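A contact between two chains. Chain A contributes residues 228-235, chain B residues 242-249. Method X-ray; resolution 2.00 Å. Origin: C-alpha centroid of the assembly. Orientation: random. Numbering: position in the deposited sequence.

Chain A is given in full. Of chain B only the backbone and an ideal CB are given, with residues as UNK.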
# COMPACT_ATOMS: atom_id res chain seq x y z
N ASN A 228 20.50 1.33 11.47
CA ASN A 228 21.27 1.98 10.39
C ASN A 228 22.06 0.90 9.64
O ASN A 228 22.68 0.03 10.25
CB ASN A 228 22.31 2.96 10.99
CG ASN A 228 21.78 4.34 11.36
OD1 ASN A 228 22.59 5.19 11.77
ND2 ASN A 228 20.45 4.59 11.29
N SER A 229 22.06 1.00 8.31
CA SER A 229 22.89 0.16 7.46
C SER A 229 23.51 1.08 6.40
O SER A 229 22.82 1.86 5.80
CB SER A 229 22.05 -0.88 6.74
OG SER A 229 22.82 -1.55 5.74
N ARG A 230 24.81 0.92 6.14
CA ARG A 230 25.47 1.66 5.08
C ARG A 230 25.13 1.25 3.62
O ARG A 230 25.64 1.90 2.67
CB ARG A 230 27.00 1.60 5.27
CG ARG A 230 27.54 2.47 6.39
CD ARG A 230 27.32 3.94 6.08
NE ARG A 230 28.20 4.78 6.84
CZ ARG A 230 28.16 6.11 6.86
NH1 ARG A 230 27.24 6.75 6.17
NH2 ARG A 230 28.97 6.77 7.67
N ARG A 231 24.34 0.20 3.42
CA ARG A 231 24.09 -0.28 2.04
C ARG A 231 22.74 -0.98 1.91
O ARG A 231 22.46 -1.99 2.60
CB ARG A 231 25.21 -1.25 1.53
CG ARG A 231 25.00 -1.78 0.07
CD ARG A 231 25.21 -3.31 -0.10
NE ARG A 231 24.46 -3.81 0.94
CZ ARG A 231 24.75 -4.69 1.87
NH1 ARG A 231 25.75 -5.57 1.84
NH2 ARG A 231 23.83 -4.73 2.80
N ALA A 232 21.95 -0.47 0.99
CA ALA A 232 20.69 -1.10 0.59
C ALA A 232 20.50 -1.04 -0.93
O ALA A 232 20.43 0.03 -1.51
CB ALA A 232 19.52 -0.45 1.31
N THR A 233 20.36 -2.19 -1.57
CA THR A 233 20.23 -2.25 -3.01
C THR A 233 18.96 -1.55 -3.49
O THR A 233 18.93 -1.11 -4.61
CB THR A 233 20.16 -3.70 -3.52
OG1 THR A 233 19.10 -4.42 -2.86
CG2 THR A 233 21.49 -4.41 -3.30
N TYR A 234 17.96 -1.44 -2.61
CA TYR A 234 16.69 -0.83 -2.95
C TYR A 234 16.63 0.68 -2.76
O TYR A 234 15.58 1.28 -2.99
CB TYR A 234 15.54 -1.50 -2.17
CG TYR A 234 15.80 -1.68 -0.69
CD1 TYR A 234 15.39 -0.74 0.26
CD2 TYR A 234 16.45 -2.80 -0.22
CE1 TYR A 234 15.61 -0.96 1.64
CE2 TYR A 234 16.68 -3.00 1.14
CZ TYR A 234 16.27 -2.09 2.05
OH TYR A 234 16.56 -2.37 3.39
N GLY A 235 17.72 1.28 -2.32
CA GLY A 235 17.79 2.73 -2.25
C GLY A 235 17.83 3.34 -0.84
O GLY A 235 18.17 2.70 0.15
N UNK B 242 13.60 -8.18 7.44
CA UNK B 242 14.95 -8.69 7.38
C UNK B 242 15.72 -8.01 6.24
O UNK B 242 15.35 -8.11 5.05
CB UNK B 242 14.94 -10.21 7.20
N UNK B 243 16.74 -7.26 6.63
CA UNK B 243 17.61 -6.58 5.69
C UNK B 243 18.80 -7.50 5.49
O UNK B 243 19.36 -7.98 6.45
CB UNK B 243 18.03 -5.19 6.18
N UNK B 244 19.14 -7.74 4.22
CA UNK B 244 20.27 -8.60 3.82
C UNK B 244 21.14 -7.92 2.78
O UNK B 244 20.86 -6.77 2.37
CB UNK B 244 19.76 -9.94 3.27
N UNK B 245 22.20 -8.61 2.34
CA UNK B 245 23.22 -8.00 1.46
C UNK B 245 22.64 -7.63 0.09
O UNK B 245 23.05 -6.64 -0.53
CB UNK B 245 24.40 -8.96 1.28
N UNK B 246 21.65 -8.40 -0.36
CA UNK B 246 21.09 -8.22 -1.69
C UNK B 246 19.71 -7.58 -1.74
O UNK B 246 19.18 -7.25 -2.82
CB UNK B 246 21.02 -9.58 -2.39
N UNK B 247 19.08 -7.45 -0.57
CA UNK B 247 17.82 -6.77 -0.50
C UNK B 247 17.17 -6.90 0.86
O UNK B 247 17.84 -7.28 1.80
CB UNK B 247 16.88 -7.30 -1.58
N UNK B 248 15.88 -6.63 0.95
CA UNK B 248 15.15 -6.77 2.20
C UNK B 248 13.85 -7.49 1.93
O UNK B 248 13.32 -7.46 0.82
CB UNK B 248 14.89 -5.41 2.85
N UNK B 249 13.34 -8.15 2.97
CA UNK B 249 12.06 -8.83 2.92
C UNK B 249 11.29 -8.55 4.22
O UNK B 249 11.88 -8.52 5.32
CB UNK B 249 12.25 -10.33 2.71

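Chain B folds back on itself as a hairpin, and its positions 243 to 248 lie against chain A. Position 242 has nothing of chain A within 5.5 Å of its ideal CB. Its extended backbone angles (-135/116) suit many residues, beta-branched ones especially, and it is B:Val242.

At position 243 the CB points toward chain A, 4.2 Å from A:Tyr234 OH, and beyond it lie further polar atoms: A:Ser229 OG and the carbonyl A:Arg231 O. A small side chain would fall short of these last two, so a longer one with polar atoms at its end is favoured; glutamine or histidine could be considered. The residue is B:His243, whose two ring nitrogens serve different partners. B:His243 NE2 lies 3.1 Å from A:Ser229 OG in a hydrogen bond that either atom could donate, and gives a weak one to A:Arg231 O at 2.9 Å. B:His243 ND1 makes another weak bond, 2.8 Å, to A:Tyr234 OH. The B:His243 and A:Tyr234 rings meet rim to rim, their planes at 84°.

At 244 the CB direction leads away from chain A, and at -131/180 several residues are possible. B:Gly244 contributes its carbonyl: a water bridges B:Gly244 O, at 2.9 Å from the water O, to A:Thr233 N, at 3.2 Å from the same O.

Position 245 points away overall, yet its ideal CB is 3.7 Å from A:Arg231 NH1. A short side chain, polar or simply small, suits a place beside a guanidinium. B:Ser245 CB lies 3.6 Å from A:Arg231 NH1, while the hydroxyl is hydrogen-bonded elsewhere in the structure; the carbonyl O lies over one face of the guanidinium.

Position 246 points away, its ideal CB 5.3 Å from A:Thr233 CG2, so chain A selects little and a long polar chain is acceptable. In B:Lys246 the backbone makes the key contact: A:Thr233 OG1 donates to B:Lys246 O at 2.8 Å.

Position 247 has phi/psi of 172/-163, a fully extended conformation most easily reached by glycine. An ideal CB would also lie 3.9 Å from A:Thr233 OG1. B:Gly247 leaves that space empty, and its CA sits 3.6 Å from A:Thr233 OG1.

At 248 the CB points toward chain A, already 3.5 Å from A:Tyr234 CE2. This tight fit favours a small, apolar residue. B:Ala248 meets it with its methyl group.

Position 249 is again out of reach; its strand angles suit beta-branched residues, and it is B:Val249, paired through its backbone with B:Val242.

Chain B (242-249) VHGSKGAV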
# COMPACT_ATOMS: atom_id res chain seq x y z
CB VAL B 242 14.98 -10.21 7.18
CG1 VAL B 242 16.43 -10.69 7.24
CG2 VAL B 242 14.14 -10.92 8.22
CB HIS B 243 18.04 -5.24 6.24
CG HIS B 243 19.02 -4.51 5.37
ND1 HIS B 243 18.70 -4.05 4.11
CD2 HIS B 243 20.30 -4.14 5.59
CE1 HIS B 243 19.74 -3.45 3.58
NE2 HIS B 243 20.72 -3.46 4.47
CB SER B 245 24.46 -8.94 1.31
OG SER B 245 24.09 -10.24 0.88
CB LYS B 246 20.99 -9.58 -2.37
CG LYS B 246 22.33 -10.15 -2.83
CD LYS B 246 22.01 -11.48 -3.55
CE LYS B 246 23.21 -12.09 -4.23
NZ LYS B 246 24.30 -12.30 -3.26
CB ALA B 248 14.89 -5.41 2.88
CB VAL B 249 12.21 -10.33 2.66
CG1 VAL B 249 13.08 -11.00 3.70
CG2 VAL B 249 10.85 -11.01 2.56
O HOH W 1 21.01 -4.66 0.34
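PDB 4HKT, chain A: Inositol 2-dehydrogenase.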